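PDB 5IX8: putative sugar ABC transport system, substrate-binding protein from Bordetella parapertussis, which probably binds a carbohydrate in the periplasm as the solute-binding component of a sugar ABC transporter. Local coordinates for residues L195-T209 / A218-A232. Sequence-based numbering, arbitrary orientation.
With SO4 (sulfate ion), chain D.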
loop_
_atom_site.group_PDB
_atom_site.type_symbol
_atom_site.label_atom_id
_atom_site.label_comp_id
_atom_site.label_asym_id
_atom_site.label_seq_id
_atom_site.Cartn_x
_atom_site.Cartn_y
_atom_site.Cartn_z
ATOM N N LEU A 195 -4.713 -9.531 23.026
ATOM C CA LEU A 195 -5.832 -9.109 23.890
ATOM C C LEU A 195 -5.775 -9.824 25.228
ATOM O O LEU A 195 -6.056 -9.229 26.284
ATOM C CB LEU A 195 -7.189 -9.383 23.220
ATOM C CG LEU A 195 -7.580 -8.452 22.070
ATOM C CD1 LEU A 195 -8.712 -9.093 21.298
ATOM C CD2 LEU A 195 -7.965 -7.085 22.624
HETATM N N MSE A 196 -5.432 -11.110 25.205
HETATM C CA MSE A 196 -5.332 -11.862 26.447
HETATM C C MSE A 196 -4.195 -11.293 27.314
HETATM O O MSE A 196 -4.316 -11.174 28.536
HETATM C CB MSE A 196 -5.101 -13.356 26.166
HETATM C CG MSE A 196 -5.098 -14.208 27.438
HETATM SE SE MSE A 196 -5.003 -16.053 26.971
HETATM C CE MSE A 196 -5.983 -15.903 25.290
ATOM N N ARG A 197 -3.086 -10.954 26.674
ATOM C CA ARG A 197 -1.907 -10.470 27.393
ATOM C C ARG A 197 -2.009 -9.011 27.798
ATOM O O ARG A 197 -1.203 -8.552 28.627
ATOM C CB ARG A 197 -0.668 -10.667 26.516
ATOM C CG ARG A 197 -0.349 -12.157 26.320
ATOM C CD ARG A 197 0.572 -12.407 25.081
ATOM N NE ARG A 197 1.831 -11.689 25.247
ATOM C CZ ARG A 197 2.672 -11.404 24.258
ATOM N NH1 ARG A 197 3.746 -10.698 24.524
ATOM N NH2 ARG A 197 2.432 -11.809 23.004
ATOM N N THR A 198 -2.949 -8.265 27.218
ATOM C CA THR A 198 -3.085 -6.827 27.457
ATOM C C THR A 198 -4.535 -6.544 27.835
ATOM O O THR A 198 -5.285 -5.905 27.093
ATOM C CB THR A 198 -2.648 -6.038 26.225
ATOM O OG1 THR A 198 -1.571 -6.729 25.561
ATOM C CG2 THR A 198 -2.162 -4.667 26.606
ATOM N N PRO A 199 -4.961 -7.014 29.001
ATOM C CA PRO A 199 -6.395 -6.931 29.345
ATOM C C PRO A 199 -6.932 -5.512 29.399
ATOM O O PRO A 199 -8.150 -5.318 29.276
ATOM C CB PRO A 199 -6.462 -7.604 30.720
ATOM C CG PRO A 199 -5.045 -7.497 31.243
ATOM C CD PRO A 199 -4.155 -7.628 30.071
ATOM N N ASP A 200 -6.082 -4.513 29.599
ATOM C CA ASP A 200 -6.573 -3.151 29.721
ATOM C C ASP A 200 -6.507 -2.378 28.408
ATOM O O ASP A 200 -6.895 -1.206 28.377
ATOM C CB ASP A 200 -5.790 -2.410 30.827
ATOM C CG ASP A 200 -5.992 -3.032 32.208
ATOM O OD1 ASP A 200 -7.044 -3.666 32.450
ATOM O OD2 ASP A 200 -5.097 -2.891 33.055
ATOM N N ALA A 201 -6.052 -2.999 27.317
ATOM C CA ALA A 201 -5.989 -2.275 26.051
ATOM C C ALA A 201 -7.373 -1.822 25.578
ATOM O O ALA A 201 -8.366 -2.554 25.697
ATOM C CB ALA A 201 -5.359 -3.163 24.972
ATOM N N GLU A 202 -7.431 -0.621 24.989
ATOM C CA GLU A 202 -8.681 -0.092 24.448
ATOM C C GLU A 202 -8.600 0.131 22.947
ATOM O O GLU A 202 -9.606 0.498 22.326
ATOM C CB GLU A 202 -9.058 1.212 25.154
ATOM C CG GLU A 202 -9.501 0.928 26.584
ATOM C CD GLU A 202 -9.796 2.171 27.374
ATOM O OE1 GLU A 202 -10.876 2.760 27.180
ATOM O OE2 GLU A 202 -8.948 2.571 28.185
ATOM N N TYR A 203 -7.442 -0.112 22.349
ATOM C CA TYR A 203 -7.212 0.142 20.940
ATOM C C TYR A 203 -6.310 -0.946 20.414
ATOM O O TYR A 203 -5.526 -1.520 21.169
ATOM C CB TYR A 203 -6.505 1.463 20.713
ATOM C CG TYR A 203 -7.296 2.644 21.166
ATOM C CD1 TYR A 203 -8.241 3.209 20.335
ATOM C CD2 TYR A 203 -7.093 3.214 22.416
ATOM C CE1 TYR A 203 -8.985 4.324 20.739
ATOM C CE2 TYR A 203 -7.824 4.339 22.832
ATOM C CZ TYR A 203 -8.766 4.884 21.981
ATOM O OH TYR A 203 -9.502 5.987 22.354
ATOM N N VAL A 204 -6.394 -1.187 19.102
ATOM C CA VAL A 204 -5.463 -2.071 18.401
ATOM C C VAL A 204 -5.018 -1.350 17.138
ATOM O O VAL A 204 -5.855 -0.857 16.368
ATOM C CB VAL A 204 -6.084 -3.435 18.033
ATOM C CG1 VAL A 204 -5.044 -4.321 17.287
ATOM C CG2 VAL A 204 -6.612 -4.155 19.277
ATOM N N PHE A 205 -3.713 -1.266 16.933
ATOM C CA PHE A 205 -3.169 -0.684 15.715
ATOM C C PHE A 205 -2.739 -1.795 14.776
ATOM O O PHE A 205 -2.063 -2.727 15.206
ATOM C CB PHE A 205 -1.974 0.210 16.030
ATOM C CG PHE A 205 -1.214 0.619 14.818
ATOM C CD1 PHE A 205 -1.626 1.719 14.071
ATOM C CD2 PHE A 205 -0.105 -0.105 14.415
ATOM C CE1 PHE A 205 -0.922 2.124 12.941
ATOM C CE2 PHE A 205 0.587 0.261 13.280
ATOM C CZ PHE A 205 0.178 1.396 12.532
ATOM N N THR A 206 -3.105 -1.684 13.499
ATOM C CA THR A 206 -2.680 -2.599 12.443
ATOM C C THR A 206 -2.324 -1.775 11.216
ATOM O O THR A 206 -2.931 -0.711 10.979
ATOM C CB THR A 206 -3.784 -3.607 12.035
ATOM O OG1 THR A 206 -4.842 -2.902 11.354
ATOM C CG2 THR A 206 -4.349 -4.391 13.246
ATOM N N PRO A 207 -1.397 -2.258 10.382
ATOM C CA PRO A 207 -0.986 -1.457 9.228
ATOM C C PRO A 207 -1.725 -1.745 7.946
ATOM O O PRO A 207 -1.539 -0.962 7.007
ATOM C CB PRO A 207 0.499 -1.826 9.078
ATOM C CG PRO A 207 0.509 -3.352 9.445
ATOM C CD PRO A 207 -0.416 -3.319 10.682
ATOM N N VAL A 208 -2.511 -2.833 7.852
ATOM C CA VAL A 208 -3.093 -3.261 6.576
ATOM C C VAL A 208 -4.432 -3.937 6.807
ATOM O O VAL A 208 -4.698 -4.495 7.879
ATOM C CB VAL A 208 -2.187 -4.236 5.784
ATOM C CG1 VAL A 208 -0.856 -3.648 5.509
ATOM C CG2 VAL A 208 -2.026 -5.563 6.545
ATOM N N THR A 209 -5.264 -3.904 5.759
ATOM C CA THR A 209 -6.624 -4.433 5.737
ATOM C C THR A 209 -6.803 -5.751 6.474
ATOM O O THR A 209 -7.621 -5.858 7.389
ATOM C CB THR A 209 -7.086 -4.636 4.286
ATOM O OG1 THR A 209 -6.762 -3.495 3.490
ATOM C CG2 THR A 209 -8.578 -4.888 4.261
ATOM N N ALA A 218 -10.948 -11.086 16.292
ATOM C CA ALA A 218 -10.472 -11.419 17.636
ATOM C C ALA A 218 -11.213 -10.627 18.700
ATOM O O ALA A 218 -11.569 -11.178 19.753
ATOM C CB ALA A 218 -8.959 -11.180 17.755
ATOM N N ALA A 219 -11.417 -9.328 18.464
ATOM C CA ALA A 219 -12.122 -8.490 19.425
ATOM C C ALA A 219 -13.556 -8.967 19.588
ATOM O O ALA A 219 -14.071 -9.031 20.713
ATOM C CB ALA A 219 -12.086 -7.023 18.963
ATOM N N ARG A 220 -14.198 -9.362 18.477
ATOM C CA ARG A 220 -15.572 -9.855 18.565
ATOM C C ARG A 220 -15.625 -11.140 19.385
ATOM O O ARG A 220 -16.507 -11.315 20.243
ATOM C CB ARG A 220 -16.143 -10.074 17.152
ATOM C CG ARG A 220 -16.524 -8.779 16.415
ATOM C CD ARG A 220 -16.944 -9.005 14.938
ATOM N NE ARG A 220 -17.299 -7.737 14.285
ATOM C CZ ARG A 220 -17.555 -7.583 12.981
ATOM N NH1 ARG A 220 -17.486 -8.617 12.145
ATOM N NH2 ARG A 220 -17.883 -6.384 12.502
ATOM N N GLN A 221 -14.699 -12.060 19.129
ATOM C CA GLN A 221 -14.724 -13.327 19.844
ATOM C C GLN A 221 -14.466 -13.119 21.332
ATOM O O GLN A 221 -15.097 -13.779 22.169
ATOM C CB GLN A 221 -13.712 -14.310 19.233
ATOM C CG GLN A 221 -13.561 -15.610 20.042
ATOM C CD GLN A 221 -12.963 -16.808 19.233
ATOM O OE1 GLN A 221 -11.836 -17.193 19.434
ATOM N NE2 GLN A 221 -13.768 -17.415 18.375
ATOM N N ALA A 222 -13.573 -12.189 21.682
ATOM C CA ALA A 222 -13.225 -11.950 23.086
ATOM C C ALA A 222 -14.192 -11.010 23.794
ATOM O O ALA A 222 -13.973 -10.698 24.968
ATOM C CB ALA A 222 -11.808 -11.366 23.195
ATOM N N ASN A 223 -15.221 -10.523 23.102
ATOM C CA ASN A 223 -16.140 -9.525 23.653
ATOM C C ASN A 223 -15.401 -8.315 24.220
ATOM O O ASN A 223 -15.752 -7.790 25.286
ATOM C CB ASN A 223 -17.038 -10.149 24.722
ATOM C CG ASN A 223 -17.959 -11.202 24.149
ATOM O OD1 ASN A 223 -18.103 -12.307 24.697
ATOM N ND2 ASN A 223 -18.560 -10.889 23.009
ATOM N N ARG A 224 -14.365 -7.873 23.514
ATOM C CA ARG A 224 -13.563 -6.725 23.930
ATOM C C ARG A 224 -13.925 -5.518 23.076
ATOM O O ARG A 224 -13.759 -5.559 21.845
ATOM C CB ARG A 224 -12.061 -7.026 23.807
ATOM C CG ARG A 224 -11.520 -7.947 24.906
ATOM C CD ARG A 224 -11.233 -7.179 26.212
ATOM N NE ARG A 224 -10.149 -6.197 26.064
ATOM C CZ ARG A 224 -8.855 -6.510 26.125
ATOM N NH1 ARG A 224 -8.490 -7.802 26.322
ATOM N NH2 ARG A 224 -7.931 -5.548 25.984
ATOM N N PRO A 225 -14.385 -4.449 23.672
ATOM C CA PRO A 225 -14.823 -3.285 22.892
ATOM C C PRO A 225 -13.662 -2.421 22.433
ATOM O O PRO A 225 -13.733 -1.191 22.531
ATOM C CB PRO A 225 -15.715 -2.527 23.882
ATOM C CG PRO A 225 -15.057 -2.828 25.230
ATOM C CD PRO A 225 -14.596 -4.283 25.126
ATOM N N VAL A 226 -12.607 -3.024 21.933
ATOM C CA VAL A 226 -11.474 -2.232 21.468
ATOM C C VAL A 226 -11.824 -1.594 20.136
ATOM O O VAL A 226 -12.605 -2.144 19.344
ATOM C CB VAL A 226 -10.193 -3.077 21.353
ATOM C CG1 VAL A 226 -9.728 -3.538 22.739
ATOM C CG2 VAL A 226 -10.400 -4.280 20.403
ATOM N N LYS A 227 -11.203 -0.443 19.877
ATOM C CA LYS A 227 -11.328 0.253 18.603
ATOM C C LYS A 227 -10.084 -0.038 17.790
ATOM O O LYS A 227 -8.968 0.053 18.313
ATOM C CB LYS A 227 -11.487 1.763 18.789
ATOM C CG LYS A 227 -12.733 2.124 19.563
ATOM C CD LYS A 227 -12.765 3.609 19.866
ATOM C CE LYS A 227 -14.126 3.982 20.408
ATOM N NZ LYS A 227 -15.159 3.564 19.398
ATOM N N VAL A 228 -10.270 -0.362 16.518
ATOM C CA VAL A 228 -9.177 -0.801 15.653
ATOM C C VAL A 228 -8.844 0.306 14.665
ATOM O O VAL A 228 -9.742 0.993 14.160
ATOM C CB VAL A 228 -9.534 -2.122 14.936
ATOM C CG1 VAL A 228 -8.411 -2.554 13.980
ATOM C CG2 VAL A 228 -9.823 -3.194 15.989
ATOM N N LEU A 229 -7.546 0.520 14.452
ATOM C CA LEU A 229 -7.015 1.393 13.418
ATOM C C LEU A 229 -6.372 0.520 12.371
ATOM O O LEU A 229 -5.688 -0.458 12.705
ATOM C CB LEU A 229 -5.962 2.355 13.982
ATOM C CG LEU A 229 -6.545 3.344 14.998
ATOM C CD1 LEU A 229 -6.347 2.862 16.401
ATOM C CD2 LEU A 229 -5.954 4.726 14.807
ATOM N N THR A 230 -6.566 0.880 11.110
ATOM C CA THR A 230 -5.994 0.077 10.051
ATOM C C THR A 230 -5.849 0.941 8.804
ATOM O O THR A 230 -6.009 2.165 8.845
ATOM C CB THR A 230 -6.872 -1.161 9.824
ATOM O OG1 THR A 230 -6.186 -2.121 9.003
ATOM C CG2 THR A 230 -8.176 -0.770 9.170
ATOM N N SER A 231 -5.514 0.292 7.686
ATOM C CA SER A 231 -5.239 1.013 6.463
ATOM C C SER A 231 -5.754 0.211 5.282
ATOM O O SER A 231 -5.775 -1.018 5.322
ATOM C CB SER A 231 -3.734 1.285 6.347
ATOM O OG SER A 231 -3.473 2.123 5.234
ATOM N N ALA A 232 -6.199 0.935 4.256
ATOM C CA ALA A 232 -6.646 0.427 2.961
ATOM C C ALA A 232 -8.074 -0.106 3.026
ATOM O O ALA A 232 -8.327 -1.180 3.579
ATOM C CB ALA A 232 -5.700 -0.645 2.414
HETATM S S SO4 D . -19.011 -5.223 16.324
HETATM O O1 SO4 D . -19.461 -3.880 16.008
HETATM O O2 SO4 D . -17.688 -5.449 15.731
HETATM O O3 SO4 D . -18.928 -5.381 17.774
HETATM O O4 SO4 D . -19.985 -6.159 15.776
HETATM O O HOH W 1 -11.122 -3.601 26.111
#
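L195 fits between A218 and A222 on one side and V226 on the other: its CD1 packs on the CB atoms of A218 and A222, while its CD2 lies 4.0 Å from V226 CG1. V226, just ahead of strand 227-231, also meets V204, CG2 to CG2, on the face that carries V204 and V228. On the face bearing Y203, F205 and L229, the Y203 and K227 side chains lie side by side, pointing the same way, with Y203 CD1 3.9 Å from K227 CB.

Strands 201-205 and 227-231 are parallel, their axes 17° apart. K227 N to E202 O, V204 N to K227 O and L229 N to V204 O form the ladder, which T206 N to L229 O continues. L229 O takes a second bond from T206 OG1 (2.9 Å), and T206 OG1 itself accepts from T230 OG1 at 2.8 Å.

At the other end R224, its chain bent at chi2 and chi3, turns its guanidinium into the loop after helix 184-197. R224 NH1 donates to L195 O (2.8 Å), and R224 NH2 to T198 O (2.9 Å) and A201 O (3.0 Å, 167° at the hydrogen). L195 CD2 sits 3.6 Å above the centre of one guanidinium face and P199 O over the opposite one. A water links R224 NE to A201 O, so bonds at all three nitrogens fix the group's rotation.

This is the beta-alpha-beta unit 201-205, 209-221, 227-231 of a periplasmic binding protein domain. Its strands lie between strands 142-145 and 246-250, with helix 122-135 touching Y203, F205 and L229.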